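Local structure of dihydrofolate reductase (Coxiella burnetii, 3TQB) at residues I3-A8 with V93-G98. The protein probably catalyses the NADPH-dependent reduction of 7,8-dihydrofolate to tetrahydrofolate, a step needed for making glycine, purines and DNA precursors. Sequence-based numbering, arbitrary orientation.
With NDP (NADPH dihydro-nicotinamide-adenine-dinucleotide phosphate), chain B.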
loop_
_atom_site.group_PDB
_atom_site.type_symbol
_atom_site.label_atom_id
_atom_site.label_comp_id
_atom_site.label_asym_id
_atom_site.label_seq_id
_atom_site.Cartn_x
_atom_site.Cartn_y
_atom_site.Cartn_z
ATOM N N ILE A 3 7.414 -7.737 -5.678
ATOM C CA ILE A 3 6.374 -6.718 -5.538
ATOM C C ILE A 3 5.481 -7.065 -4.355
ATOM O O ILE A 3 4.924 -8.163 -4.291
ATOM C CB ILE A 3 5.517 -6.603 -6.806
ATOM C CG1 ILE A 3 6.380 -6.167 -7.991
ATOM C CG2 ILE A 3 4.380 -5.613 -6.589
ATOM C CD1 ILE A 3 5.643 -6.143 -9.304
ATOM N N THR A 4 5.345 -6.125 -3.422
ATOM C CA THR A 4 4.611 -6.370 -2.184
ATOM C C THR A 4 3.532 -5.318 -1.972
ATOM O O THR A 4 3.791 -4.123 -2.104
ATOM C CB THR A 4 5.562 -6.370 -0.971
ATOM O OG1 THR A 4 6.592 -7.348 -1.168
ATOM C CG2 THR A 4 4.803 -6.686 0.312
ATOM N N LEU A 5 2.320 -5.770 -1.654
ATOM C CA LEU A 5 1.232 -4.868 -1.285
ATOM C C LEU A 5 1.089 -4.852 0.234
ATOM O O LEU A 5 1.179 -5.894 0.885
ATOM C CB LEU A 5 -0.090 -5.298 -1.933
ATOM C CG LEU A 5 -0.114 -5.515 -3.451
ATOM C CD1 LEU A 5 -1.536 -5.749 -3.919
ATOM C CD2 LEU A 5 0.488 -4.337 -4.201
ATOM N N ILE A 6 0.879 -3.662 0.790
ATOM C CA ILE A 6 0.653 -3.496 2.222
ATOM C C ILE A 6 -0.558 -2.588 2.428
ATOM O O ILE A 6 -0.654 -1.520 1.814
ATOM C CB ILE A 6 1.907 -2.922 2.932
ATOM C CG1 ILE A 6 1.690 -2.840 4.446
ATOM C CG2 ILE A 6 2.281 -1.549 2.364
ATOM C CD1 ILE A 6 2.919 -2.411 5.213
ATOM N N ALA A 7 -1.486 -3.020 3.278
ATOM C CA ALA A 7 -2.713 -2.264 3.508
ATOM C C ALA A 7 -3.437 -2.706 4.774
ATOM O O ALA A 7 -3.455 -3.890 5.108
ATOM C CB ALA A 7 -3.640 -2.394 2.305
ATOM N N ALA A 8 -4.025 -1.739 5.475
ATOM C CA ALA A 8 -4.906 -2.017 6.601
ATOM C C ALA A 8 -6.344 -1.903 6.119
ATOM O O ALA A 8 -6.704 -0.927 5.459
ATOM C CB ALA A 8 -4.647 -1.046 7.732
ATOM N N VAL A 93 9.984 -3.989 -3.832
ATOM C CA VAL A 93 9.238 -2.734 -3.928
ATOM C C VAL A 93 7.899 -2.890 -3.217
ATOM O O VAL A 93 7.221 -3.904 -3.387
ATOM C CB VAL A 93 8.982 -2.340 -5.392
ATOM C CG1 VAL A 93 8.179 -1.047 -5.465
ATOM C CG2 VAL A 93 10.300 -2.196 -6.137
ATOM N N ILE A 94 7.522 -1.885 -2.429
ATOM C CA ILE A 94 6.302 -1.945 -1.625
ATOM C C ILE A 94 5.235 -0.990 -2.166
ATOM O O ILE A 94 5.455 0.217 -2.235
ATOM C CB ILE A 94 6.587 -1.606 -0.143
ATOM C CG1 ILE A 94 7.691 -2.510 0.408
ATOM C CG2 ILE A 94 5.325 -1.771 0.694
ATOM C CD1 ILE A 94 7.950 -2.328 1.885
ATOM N N ILE A 95 4.085 -1.545 -2.548
ATOM C CA ILE A 95 2.938 -0.753 -2.990
ATOM C C ILE A 95 1.997 -0.549 -1.805
ATOM O O ILE A 95 1.618 -1.511 -1.134
ATOM C CB ILE A 95 2.157 -1.453 -4.118
ATOM C CG1 ILE A 95 3.096 -1.955 -5.228
ATOM C CG2 ILE A 95 1.106 -0.526 -4.688
ATOM C CD1 ILE A 95 3.996 -0.894 -5.818
ATOM N N ILE A 96 1.612 0.699 -1.554
ATOM C CA ILE A 96 0.819 1.030 -0.371
ATOM C C ILE A 96 -0.543 1.655 -0.693
ATOM O O ILE A 96 -1.192 2.180 0.198
ATOM C CB ILE A 96 1.611 1.963 0.587
ATOM C CG1 ILE A 96 1.745 3.381 0.016
ATOM C CG2 ILE A 96 2.992 1.392 0.862
ATOM C CD1 ILE A 96 2.462 4.338 0.941
ATOM N N GLY A 97 -0.978 1.591 -1.952
ATOM C CA GLY A 97 -2.282 2.132 -2.350
ATOM C C GLY A 97 -2.180 3.428 -3.135
ATOM O O GLY A 97 -1.079 3.874 -3.437
ATOM N N GLY A 98 -3.308 4.057 -3.470
ATOM C CA GLY A 98 -4.649 3.637 -3.046
ATOM C C GLY A 98 -5.290 2.576 -3.922
ATOM O O GLY A 98 -4.600 1.732 -4.493
HETATM P PA NDP B . -5.142 6.870 -4.864
HETATM O O1A NDP B . -5.307 5.559 -5.585
HETATM O O2A NDP B . -4.199 6.975 -3.693
HETATM O O5B NDP B . -4.680 7.957 -5.945
HETATM C C5B NDP B . -5.505 8.296 -7.061
HETATM C C4B NDP B . -4.747 9.324 -7.890
HETATM O O4B NDP B . -3.402 8.872 -8.078
HETATM C C3B NDP B . -5.308 9.576 -9.282
HETATM O O3B NDP B . -6.235 10.668 -9.317
HETATM C C2B NDP B . -4.060 9.911 -10.055
HETATM O O2B NDP B . -3.702 11.256 -9.758
HETATM C C1B NDP B . -3.005 9.013 -9.443
HETATM N N9A NDP B . -2.916 7.677 -10.096
HETATM C C8A NDP B . -3.452 6.530 -9.629
HETATM N N7A NDP B . -3.176 5.494 -10.462
HETATM C C5A NDP B . -2.444 5.966 -11.484
HETATM C C6A NDP B . -1.824 5.402 -12.708
HETATM N N6A NDP B . -1.932 4.086 -13.013
HETATM N N1A NDP B . -1.141 6.245 -13.514
HETATM C C2A NDP B . -1.015 7.558 -13.232
HETATM N N3A NDP B . -1.558 8.128 -12.137
HETATM C C4A NDP B . -2.272 7.405 -11.237
HETATM O O3 NDP B . -6.591 7.424 -4.434
HETATM P PN NDP B . -7.514 6.728 -3.312
HETATM O O1N NDP B . -7.878 5.333 -3.764
HETATM O O2N NDP B . -8.615 7.706 -2.980
HETATM O O5D NDP B . -6.539 6.596 -2.037
HETATM C C5D NDP B . -6.584 7.527 -0.955
HETATM C C4D NDP B . -7.563 7.051 0.109
HETATM O O4D NDP B . -7.342 5.665 0.389
HETATM C C3D NDP B . -7.355 7.786 1.423
HETATM O O3D NDP B . -8.600 7.926 2.114
HETATM C C2D NDP B . -6.427 6.878 2.198
HETATM O O2D NDP B . -6.576 7.034 3.611
HETATM C C1D NDP B . -6.864 5.501 1.731
HETATM N N1N NDP B . -5.778 4.520 1.789
HETATM C C2N NDP B . -5.832 3.577 2.748
HETATM C C3N NDP B . -4.855 2.598 2.880
HETATM C C7N NDP B . -4.941 1.556 3.961
HETATM O O7N NDP B . -4.068 0.708 4.053
HETATM N N7N NDP B . -5.973 1.579 4.803
HETATM C C4N NDP B . -3.716 2.625 1.899
HETATM C C5N NDP B . -3.734 3.675 0.893
HETATM C C6N NDP B . -4.783 4.586 0.886
HETATM P P2B NDP B . -3.700 12.453 -10.820
HETATM O O1X NDP B . -5.141 12.888 -10.869
HETATM O O2X NDP B . -2.758 13.464 -10.204
HETATM O O3X NDP B . -3.182 11.842 -12.095
#
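Ile3 meets Ile95 on one face of a parallel strand pair, its CG2 lying 4.1 Å from Ile95 CG1 as the two side chains run side by side. Thr4 pairs through both its backbone N and its O: the N gives a hydrogen bond to Val93 O (2.9 Å), and the O receives one from Ile95 N at 2.6 Å, with Ile94 CA adding a CA-H...O contact to the same oxygen. Its OG1 is hydrogen-bonded to Glu92, just before the partner segment. At Leu5 the branch that does the touching is CD2, packed 3.3 Å from Ile95 CB. Ile6 N closes the backbone pairing on Ile95 O at 3.0 Å. With CG1 anti to the backbone N (chi1 -176°), Ile6 turns CG2 onto two methyls of the partner segment, Ile96 CG2 at 3.4 Å and Ile94 CG2 at 3.5 Å.

Beyond Ile6 the backbones part and the cofactor touches both branches, a worked example of parallel strands opening a binding site at their C-terminal ends. Ala8 N gives a hydrogen bond to the nicotinamide oxygen O7N of NADPH (2.8 Å), and Ala8 O accepts a weak hydrogen bond from N7N. On the other branch, Gly98, after a cis peptide from Gly97, sends a weak hydrogen bond from its N to the phosphate oxygen O2A. Gly98 also occupies the N-cap position of helix 99-105.

These are central strands of the dihydrofolate reductase sheet, flanked by strands 40-43 and 111-117. Helix 99-105 packs on Leu5 and Ile95, while helix 26-36 packs on Ile6 and Ile96, both of which also touch the bound folic acid.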